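Local coordinates for uncharacterized protein lp_2664 (Lactobacillus plantarum WCFS1, PDB 2PJQ) that is of unknown function but carries an HD domain of mostly metal-dependent phosphohydrolases, and so may hydrolyse phosphate bonds, at residues Q16-Q21 / Q79-Q84; L57-L62 / A100-M105; L35-R40 / R129-G134. All blocks are in the same frame, centred on the assembly; numbering follows the deposited sequence.

The three contacts tie helices of one all-helical HD-type domain together, stepping from its margin to its interior. Contact 1 and contact 2 have centres about 13 Å apart and meet where Gln16 lies on Trp61; contact 3 lies about 14 Å from contact 2 and about 20 Å from contact 1, and is reached through Trp61 against Asn39 and through Leu20 against Leu35. His34, His63, Asp64 and Asp128 converge in a pattern consistent with the metal site of HD-domain enzymes, although no metal is bound to them here. Contacts 2 and 3 each touch this group, through Ile102 and Asp131, whereas contact 1 packs farther out, about 18 Å from the chain centre.

Contact 1: Q16-Q21 / Q79-Q84; sequences QTYALQ and QDLIVQ
Across segments 16-21 and 79-84 the nearest CA atoms are those of Tyr18 and Gln84, 7.6 Å apart; the segments run roughly antiparallel, at 149° between their N-to-C directions, and their axes come no nearer than 11.4 Å. That separation is wide for two helices packed directly on each other, and the phenol of Tyr18 bridges most of it. With CG anti to the backbone N (chi1 -173°), the ring reaches straight out from helix 9-22 to the surface of helix 74-87. Gln84 slides over one face of the ring in the reverse direction. Its CG makes a CH-pi contact, 3.7 Å from the centroid of the Tyr18 ring and 26° off the ring normal, displaced toward the rim so that it stands 3.5 Å from Tyr18 CG. A bend at chi2 turns the glutamine chain along the ring, leaving its terminal amide roughly parallel to the aromatic plane. The pair joins helix 9-22 to helix 74-87 in the all-helical HD-type fold, where helix 53-62 lies beside both: Leu62 touches Tyr18 as well as Leu81, and Phe99 of helix 92-102 also lies against Leu81. Farther along the phenol, Leu81 sends one methyl in obliquely, its CD1 4.0 Å from Tyr18 CE2. The hydroxyl end meets the first turn of segment 79-84, where Tyr18 OH is 3.5 Å from Asp80 CB; here the tyrosine and aspartate chains cross nearly at right angles. The carboxylate of Asp80 extends beyond the ring, and its OD2 forms a long, weak ion pair with Lys22 NZ of helix 9-22.

Contact 2: L57-L62 / A100-M105; sequences LAAAWL and AIIDHM
Ala59 faces the paired isoleucines Ile101 and Ile102, which close this buried contact near the end of helix 92-102. The nearest backbones are those of Ala59 and Ile102, with CA atoms 6.2 Å apart, a spacing made possible by the single methyl of the alanine. Ile101 meets that methyl with both branches: its CD1 lies 3.5 Å from Ala59 CB, and its CG2 lies 3.8 Å from the same Ala59 CB. The longer branch starts beside the backbone N (chi1 -67°) and runs on extended, while CG2 stands anti to N, so the two branches straddle the methyl. Ile102 has the same pair of torsion states but is set one residue on, and its extended chain lies alongside the last turn of segment 57-62. Its CG1 rests 3.8 Å from Ala59 O, and farther out Ile102 CD1 packs against Leu62, 3.8 Å from Leu62 CB and equally far from Leu62 O. Leu62 gives this contact its CB and carbonyl; the branched end of its side chain instead heads for helices 9-22 and 74-87, where Ile15 is one neighbour. Val124 of helix 119-130 touches both Ala59 and Ile101, making a three-helix meeting in the interior of the HD-type fold. Ile102 also touches His63, one of the histidines of the probable metal site, so this apolar contact borders the group of residues that may form that site. Between the segments there are methyls, methylenes and carbonyl oxygens, with neither a hydrogen bond nor a salt bridge; the fit therefore probably rests on shape and exclusion of water, the small alanine leaving room for two beta-branched side chains to come close.

Contact 3: L35-R40 / R129-G134; sequences LQRVNR and RLDAIG
Arg37 reaches from helix 32-49 to the carboxylate of Asp131, just past helix 119-130. Its CB lies 3.7 Å from Asp131 OD1, and CG runs by the same oxygen. Farther along, Arg37 CD passes close to Asp131 OD1, and a bend at chi3 (-61°) then turns NE to the acid. Arg37 NE donates to Asp131 OD1 over 2.8 Å in a salt bridge, bent to 138° at the hydrogen and met on the syn side of the carboxylate. The bond from Arg37 NE to Asp131 OD2, 3.3 Å long, is weak, and Arg37 NH2 lies 3.5 Å from Asp131 OD2. Asp131 OD1 lies in the guanidinium plane, at its NE edge, and the two flat groups are nearly coplanar, 25° apart. A methionine here lacks the NE donor and would probably leave the buried carboxylate without its salt-bridge mate and freer to turn. Beside the pair, Val38 CG2 rests 4.2 Å from Asp131 CB. Asp131 OD2 is also hydrogen-bonded to His34 ND1, which suggests that Arg37 helps position a second-shell acid behind a probable metal-site histidine of the HD domain. Ile136 of helix 134-148 packs on both Arg37 and Asp131, and Asp220 of the second subunit approaches the same two residues, placing the bridge between three helices and the dimer partner.

Contact 1: Q16-Q21 / Q79-Q84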
loop_
_atom_site.group_PDB
_atom_site.type_symbol
_atom_site.label_atom_id
_atom_site.label_comp_id
_atom_site.label_asym_id
_atom_site.label_seq_id
_atom_site.Cartn_x
_atom_site.Cartn_y
_atom_site.Cartn_z
ATOM N N GLN B 16 6.953 -24.435 -11.991
ATOM C CA GLN B 16 7.234 -23.002 -12.100
ATOM C C GLN B 16 6.201 -22.437 -13.063
ATOM O O GLN B 16 5.499 -21.452 -12.762
ATOM C CB GLN B 16 8.629 -22.762 -12.668
ATOM C CG GLN B 16 9.020 -21.282 -12.715
ATOM C CD GLN B 16 10.300 -21.022 -13.508
ATOM O OE1 GLN B 16 11.272 -21.786 -13.442
ATOM N NE2 GLN B 16 10.305 -19.929 -14.254
ATOM N N THR B 17 6.109 -23.094 -14.217
ATOM C CA THR B 17 5.177 -22.692 -15.242
ATOM C C THR B 17 3.805 -22.669 -14.645
ATOM O O THR B 17 3.082 -21.694 -14.797
ATOM C CB THR B 17 5.148 -23.662 -16.424
ATOM O OG1 THR B 17 6.466 -23.844 -16.928
ATOM C CG2 THR B 17 4.286 -23.110 -17.540
ATOM N N TYR B 18 3.434 -23.738 -13.961
ATOM C CA TYR B 18 2.114 -23.783 -13.364
ATOM C C TYR B 18 1.868 -22.601 -12.422
ATOM O O TYR B 18 0.853 -21.895 -12.528
ATOM C CB TYR B 18 1.921 -25.088 -12.604
ATOM C CG TYR B 18 0.514 -25.256 -12.105
ATOM C CD1 TYR B 18 -0.538 -25.495 -12.994
ATOM C CD2 TYR B 18 0.219 -25.105 -10.753
ATOM C CE1 TYR B 18 -1.844 -25.571 -12.556
ATOM C CE2 TYR B 18 -1.091 -25.179 -10.299
ATOM C CZ TYR B 18 -2.116 -25.409 -11.208
ATOM O OH TYR B 18 -3.407 -25.438 -10.751
ATOM N N ALA B 19 2.806 -22.397 -11.505
ATOM C CA ALA B 19 2.708 -21.328 -10.527
ATOM C C ALA B 19 2.487 -19.964 -11.172
ATOM O O ALA B 19 1.471 -19.311 -10.925
ATOM C CB ALA B 19 3.961 -21.300 -9.686
ATOM N N LEU B 20 3.441 -19.524 -11.988
ATOM C CA LEU B 20 3.327 -18.223 -12.646
ATOM C C LEU B 20 2.011 -18.034 -13.421
ATOM O O LEU B 20 1.466 -16.938 -13.451
ATOM C CB LEU B 20 4.530 -17.992 -13.567
ATOM C CG LEU B 20 5.889 -17.992 -12.857
ATOM C CD1 LEU B 20 6.992 -18.087 -13.867
ATOM C CD2 LEU B 20 6.045 -16.751 -12.015
ATOM N N GLN B 21 1.484 -19.075 -14.050
ATOM C CA GLN B 21 0.220 -18.902 -14.758
ATOM C C GLN B 21 -0.915 -18.583 -13.784
ATOM O O GLN B 21 -1.617 -17.589 -13.948
ATOM C CB GLN B 21 -0.136 -20.154 -15.564
ATOM C CG GLN B 21 0.029 -19.966 -17.054
ATOM C CD GLN B 21 1.489 -19.885 -17.475
ATOM O OE1 GLN B 21 2.340 -19.372 -16.729
ATOM N NE2 GLN B 21 1.788 -20.378 -18.682
ATOM N N GLN B 79 -7.485 -28.994 -5.117
ATOM C CA GLN B 79 -7.864 -29.986 -6.100
ATOM C C GLN B 79 -7.378 -29.653 -7.507
ATOM O O GLN B 79 -7.531 -30.452 -8.423
ATOM C CB GLN B 79 -9.380 -30.217 -6.048
ATOM C CG GLN B 79 -10.177 -29.693 -7.207
ATOM C CD GLN B 79 -11.651 -29.632 -6.868
ATOM O OE1 GLN B 79 -12.181 -30.545 -6.226
ATOM N NE2 GLN B 79 -12.325 -28.562 -7.295
ATOM N N ASP B 80 -6.777 -28.480 -7.690
ATOM C CA ASP B 80 -6.224 -28.134 -8.998
ATOM C C ASP B 80 -4.746 -28.492 -9.039
ATOM O O ASP B 80 -4.288 -29.148 -9.966
ATOM C CB ASP B 80 -6.399 -26.648 -9.321
ATOM C CG ASP B 80 -7.722 -26.351 -10.023
ATOM O OD1 ASP B 80 -8.199 -27.215 -10.799
ATOM O OD2 ASP B 80 -8.276 -25.247 -9.812
ATOM N N LEU B 81 -4.001 -28.074 -8.023
ATOM C CA LEU B 81 -2.573 -28.361 -7.965
ATOM C C LEU B 81 -2.266 -29.859 -8.097
ATOM O O LEU B 81 -1.238 -30.240 -8.666
ATOM C CB LEU B 81 -1.967 -27.817 -6.661
ATOM C CG LEU B 81 -0.503 -28.202 -6.383
ATOM C CD1 LEU B 81 0.410 -27.623 -7.464
ATOM C CD2 LEU B 81 -0.084 -27.701 -5.020
ATOM N N ILE B 82 -3.137 -30.715 -7.572
ATOM C CA ILE B 82 -2.880 -32.151 -7.692
ATOM C C ILE B 82 -3.007 -32.547 -9.165
ATOM O O ILE B 82 -2.148 -33.235 -9.714
ATOM C CB ILE B 82 -3.865 -33.018 -6.834
ATOM C CG1 ILE B 82 -3.563 -32.879 -5.336
ATOM C CG2 ILE B 82 -3.684 -34.477 -7.166
ATOM C CD1 ILE B 82 -3.829 -31.515 -4.774
ATOM N N VAL B 83 -4.081 -32.101 -9.802
ATOM C CA VAL B 83 -4.291 -32.396 -11.207
ATOM C C VAL B 83 -2.996 -32.069 -11.930
ATOM O O VAL B 83 -2.581 -32.800 -12.822
ATOM C CB VAL B 83 -5.487 -31.561 -11.781
ATOM C CG1 VAL B 83 -5.596 -31.715 -13.289
ATOM C CG2 VAL B 83 -6.790 -32.040 -11.136
ATOM N N GLN B 84 -2.331 -30.995 -11.520
ATOM C CA GLN B 84 -1.067 -30.608 -12.147
ATOM C C GLN B 84 0.093 -31.531 -11.738
ATOM O O GLN B 84 0.818 -32.063 -12.581
ATOM C CB GLN B 84 -0.710 -29.160 -11.795
ATOM C CG GLN B 84 0.628 -28.706 -12.384
ATOM C CD GLN B 84 0.715 -28.969 -13.888
ATOM O OE1 GLN B 84 -0.291 -28.872 -14.592
ATOM N NE2 GLN B 84 1.916 -29.295 -14.382
#

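Contact 2: L57-L62 / A100-M105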
loop_
_atom_site.group_PDB
_atom_site.type_symbol
_atom_site.label_atom_id
_atom_site.label_comp_id
_atom_site.label_asym_id
_atom_site.label_seq_id
_atom_site.Cartn_x
_atom_site.Cartn_y
_atom_site.Cartn_z
ATOM N N LEU B 57 12.330 -25.291 -3.946
ATOM C CA LEU B 57 11.784 -24.332 -4.893
ATOM C C LEU B 57 10.375 -24.719 -5.258
ATOM O O LEU B 57 9.497 -23.860 -5.333
ATOM C CB LEU B 57 12.644 -24.250 -6.152
ATOM C CG LEU B 57 14.122 -24.021 -5.877
ATOM C CD1 LEU B 57 14.852 -23.821 -7.184
ATOM C CD2 LEU B 57 14.288 -22.814 -4.963
ATOM N N ALA B 58 10.170 -26.014 -5.485
ATOM C CA ALA B 58 8.860 -26.531 -5.846
ATOM C C ALA B 58 7.864 -26.002 -4.825
ATOM O O ALA B 58 6.909 -25.304 -5.186
ATOM C CB ALA B 58 8.878 -28.037 -5.841
ATOM N N ALA B 59 8.108 -26.297 -3.548
ATOM C CA ALA B 59 7.218 -25.836 -2.495
ATOM C C ALA B 59 7.228 -24.326 -2.439
ATOM O O ALA B 59 6.244 -23.716 -2.042
ATOM C CB ALA B 59 7.629 -26.416 -1.139
ATOM N N ALA B 60 8.335 -23.709 -2.827
ATOM C CA ALA B 60 8.404 -22.252 -2.798
ATOM C C ALA B 60 7.466 -21.681 -3.845
ATOM O O ALA B 60 6.701 -20.761 -3.580
ATOM C CB ALA B 60 9.811 -21.796 -3.067
ATOM N N TRP B 61 7.533 -22.254 -5.043
ATOM C CA TRP B 61 6.708 -21.830 -6.168
ATOM C C TRP B 61 5.236 -21.999 -5.869
ATOM O O TRP B 61 4.423 -21.138 -6.200
ATOM C CB TRP B 61 7.022 -22.667 -7.417
ATOM C CG TRP B 61 8.307 -22.353 -8.122
ATOM C CD1 TRP B 61 9.362 -23.201 -8.326
ATOM C CD2 TRP B 61 8.650 -21.124 -8.752
ATOM N NE1 TRP B 61 10.351 -22.571 -9.053
ATOM C CE2 TRP B 61 9.939 -21.291 -9.327
ATOM C CE3 TRP B 61 7.999 -19.889 -8.894
ATOM C CZ2 TRP B 61 10.585 -20.270 -10.029
ATOM C CZ3 TRP B 61 8.639 -18.875 -9.593
ATOM C CH2 TRP B 61 9.923 -19.073 -10.152
ATOM N N LEU B 62 4.902 -23.109 -5.222
ATOM C CA LEU B 62 3.511 -23.448 -4.947
ATOM C C LEU B 62 2.805 -23.006 -3.668
ATOM O O LEU B 62 1.630 -23.302 -3.504
ATOM C CB LEU B 62 3.347 -24.967 -5.111
ATOM C CG LEU B 62 3.744 -25.587 -6.465
ATOM C CD1 LEU B 62 3.783 -27.106 -6.339
ATOM C CD2 LEU B 62 2.767 -25.173 -7.559
ATOM N N ALA B 100 3.260 -30.951 2.871
ATOM C CA ALA B 100 3.845 -30.980 4.195
ATOM C C ALA B 100 4.365 -29.592 4.502
ATOM O O ALA B 100 4.223 -29.093 5.611
ATOM C CB ALA B 100 4.978 -31.961 4.226
ATOM N N ILE B 101 4.968 -28.967 3.499
ATOM C CA ILE B 101 5.510 -27.630 3.656
ATOM C C ILE B 101 4.394 -26.586 3.575
ATOM O O ILE B 101 3.826 -26.166 4.573
ATOM C CB ILE B 101 6.557 -27.334 2.559
ATOM C CG1 ILE B 101 7.781 -28.228 2.760
ATOM C CG2 ILE B 101 6.951 -25.855 2.593
ATOM C CD1 ILE B 101 8.791 -28.154 1.643
ATOM N N ILE B 102 4.098 -26.177 2.358
ATOM C CA ILE B 102 3.070 -25.198 2.092
ATOM C C ILE B 102 2.002 -25.097 3.165
ATOM O O ILE B 102 1.838 -24.048 3.786
ATOM C CB ILE B 102 2.401 -25.522 0.777
ATOM C CG1 ILE B 102 3.472 -25.705 -0.291
ATOM C CG2 ILE B 102 1.450 -24.425 0.398
ATOM C CD1 ILE B 102 2.914 -26.284 -1.542
ATOM N N ASP B 103 1.294 -26.194 3.401
ATOM C CA ASP B 103 0.205 -26.204 4.373
ATOM C C ASP B 103 0.529 -26.087 5.865
ATOM O O ASP B 103 -0.391 -25.929 6.671
ATOM C CB ASP B 103 -0.672 -27.443 4.139
ATOM C CG ASP B 103 -1.317 -27.446 2.754
ATOM O OD1 ASP B 103 -1.801 -26.382 2.315
ATOM O OD2 ASP B 103 -1.354 -28.507 2.099
ATOM N N HIS B 104 1.809 -26.140 6.236
ATOM C CA HIS B 104 2.207 -26.067 7.645
ATOM C C HIS B 104 3.421 -25.182 7.872
ATOM O O HIS B 104 4.319 -25.532 8.631
ATOM C CB HIS B 104 2.537 -27.462 8.156
ATOM C CG HIS B 104 1.510 -28.489 7.807
ATOM N ND1 HIS B 104 0.244 -28.492 8.351
ATOM C CD2 HIS B 104 1.553 -29.531 6.945
ATOM C CE1 HIS B 104 -0.451 -29.491 7.837
ATOM N NE2 HIS B 104 0.320 -30.136 6.982
HETATM N N MSE B 105 3.445 -24.028 7.223
HETATM C CA MSE B 105 4.565 -23.110 7.354
HETATM C C MSE B 105 4.047 -21.691 7.524
HETATM O O MSE B 105 4.813 -20.769 7.811
HETATM C CB MSE B 105 5.397 -23.162 6.098
HETATM C CG MSE B 105 4.544 -22.907 4.887
HETATM SE SE MSE B 105 5.591 -22.313 3.423
HETATM C CE MSE B 105 4.908 -20.513 3.272
#

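Contact 3: L35-R40 / R129-G134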
loop_
_atom_site.group_PDB
_atom_site.type_symbol
_atom_site.label_atom_id
_atom_site.label_comp_id
_atom_site.label_asym_id
_atom_site.label_seq_id
_atom_site.Cartn_x
_atom_site.Cartn_y
_atom_site.Cartn_z
ATOM N N LEU B 35 6.951 -14.040 -6.413
ATOM C CA LEU B 35 7.345 -15.417 -6.695
ATOM C C LEU B 35 8.804 -15.593 -7.078
ATOM O O LEU B 35 9.448 -16.546 -6.650
ATOM C CB LEU B 35 6.474 -15.979 -7.812
ATOM C CG LEU B 35 5.015 -16.120 -7.411
ATOM C CD1 LEU B 35 4.198 -16.534 -8.634
ATOM C CD2 LEU B 35 4.897 -17.126 -6.263
ATOM N N GLN B 36 9.315 -14.675 -7.891
ATOM C CA GLN B 36 10.699 -14.747 -8.336
ATOM C C GLN B 36 11.641 -14.364 -7.226
ATOM O O GLN B 36 12.690 -14.984 -7.074
ATOM C CB GLN B 36 10.945 -13.835 -9.538
ATOM C CG GLN B 36 10.115 -14.170 -10.741
ATOM C CD GLN B 36 10.836 -13.852 -12.029
ATOM O OE1 GLN B 36 11.839 -14.490 -12.358
ATOM N NE2 GLN B 36 10.339 -12.857 -12.767
ATOM N N ARG B 37 11.282 -13.331 -6.461
ATOM C CA ARG B 37 12.128 -12.909 -5.349
ATOM C C ARG B 37 12.257 -14.043 -4.323
ATOM O O ARG B 37 13.362 -14.373 -3.869
ATOM C CB ARG B 37 11.545 -11.684 -4.655
ATOM C CG ARG B 37 11.976 -10.358 -5.238
ATOM C CD ARG B 37 11.641 -9.263 -4.261
ATOM N NE ARG B 37 10.212 -9.195 -4.013
ATOM C CZ ARG B 37 9.347 -8.752 -4.910
ATOM N NH1 ARG B 37 9.798 -8.346 -6.086
ATOM N NH2 ARG B 37 8.044 -8.721 -4.637
ATOM N N VAL B 38 11.121 -14.622 -3.946
ATOM C CA VAL B 38 11.139 -15.720 -3.009
ATOM C C VAL B 38 11.980 -16.826 -3.628
ATOM O O VAL B 38 12.887 -17.342 -2.999
ATOM C CB VAL B 38 9.719 -16.272 -2.724
ATOM C CG1 VAL B 38 9.824 -17.674 -2.137
ATOM C CG2 VAL B 38 8.982 -15.375 -1.730
ATOM N N ASN B 39 11.685 -17.188 -4.868
ATOM C CA ASN B 39 12.432 -18.253 -5.515
ATOM C C ASN B 39 13.925 -18.027 -5.341
ATOM O O ASN B 39 14.616 -18.815 -4.704
ATOM C CB ASN B 39 12.110 -18.309 -6.997
ATOM C CG ASN B 39 12.744 -19.497 -7.682
ATOM O OD1 ASN B 39 12.323 -20.634 -7.476
ATOM N ND2 ASN B 39 13.767 -19.245 -8.495
ATOM N N ARG B 40 14.417 -16.938 -5.916
ATOM C CA ARG B 40 15.824 -16.582 -5.837
ATOM C C ARG B 40 16.374 -16.590 -4.406
ATOM O O ARG B 40 17.552 -16.866 -4.193
ATOM C CB ARG B 40 16.018 -15.226 -6.517
ATOM C CG ARG B 40 16.982 -14.265 -5.853
ATOM C CD ARG B 40 16.984 -12.966 -6.644
ATOM N NE ARG B 40 15.629 -12.448 -6.822
ATOM C CZ ARG B 40 15.315 -11.383 -7.555
ATOM N NH1 ARG B 40 16.262 -10.700 -8.194
ATOM N NH2 ARG B 40 14.048 -11.001 -7.654
ATOM N N ARG B 129 8.820 -15.225 4.244
ATOM C CA ARG B 129 8.729 -14.133 5.208
ATOM C C ARG B 129 9.746 -13.061 4.902
ATOM O O ARG B 129 9.457 -11.870 5.018
ATOM C CB ARG B 129 8.928 -14.654 6.631
ATOM C CG ARG B 129 7.730 -15.445 7.125
ATOM C CD ARG B 129 8.008 -16.224 8.394
ATOM N NE ARG B 129 6.865 -17.067 8.714
ATOM C CZ ARG B 129 6.769 -17.835 9.796
ATOM N NH1 ARG B 129 7.759 -17.871 10.685
ATOM N NH2 ARG B 129 5.677 -18.570 9.983
ATOM N N LEU B 130 10.933 -13.489 4.490
ATOM C CA LEU B 130 12.002 -12.550 4.170
ATOM C C LEU B 130 11.577 -11.496 3.163
ATOM O O LEU B 130 12.197 -10.449 3.074
ATOM C CB LEU B 130 13.224 -13.302 3.650
ATOM C CG LEU B 130 14.225 -13.638 4.747
ATOM C CD1 LEU B 130 15.378 -14.358 4.141
ATOM C CD2 LEU B 130 14.709 -12.353 5.420
ATOM N N ASP B 131 10.514 -11.793 2.414
ATOM C CA ASP B 131 9.973 -10.889 1.409
ATOM C C ASP B 131 8.718 -10.192 1.912
ATOM O O ASP B 131 7.994 -9.579 1.132
ATOM C CB ASP B 131 9.625 -11.654 0.141
ATOM C CG ASP B 131 9.543 -10.745 -1.073
ATOM O OD1 ASP B 131 10.587 -10.139 -1.433
ATOM O OD2 ASP B 131 8.445 -10.621 -1.668
ATOM N N ALA B 132 8.446 -10.308 3.205
ATOM C CA ALA B 132 7.274 -9.674 3.788
ATOM C C ALA B 132 7.698 -8.710 4.887
ATOM O O ALA B 132 6.944 -8.427 5.817
ATOM C CB ALA B 132 6.314 -10.726 4.343
ATOM N N ILE B 133 8.922 -8.221 4.774
ATOM C CA ILE B 133 9.462 -7.289 5.744
ATOM C C ILE B 133 10.386 -6.408 4.953
ATOM O O ILE B 133 10.553 -6.611 3.753
ATOM C CB ILE B 133 10.251 -8.004 6.883
ATOM C CG1 ILE B 133 11.473 -8.741 6.314
ATOM C CG2 ILE B 133 9.316 -8.960 7.634
ATOM C CD1 ILE B 133 12.293 -9.506 7.368
ATOM N N GLY B 134 11.008 -5.440 5.605
ATOM C CA GLY B 134 11.864 -4.545 4.863
ATOM C C GLY B 134 10.926 -3.640 4.084
ATOM O O GLY B 134 9.709 -3.770 4.188
#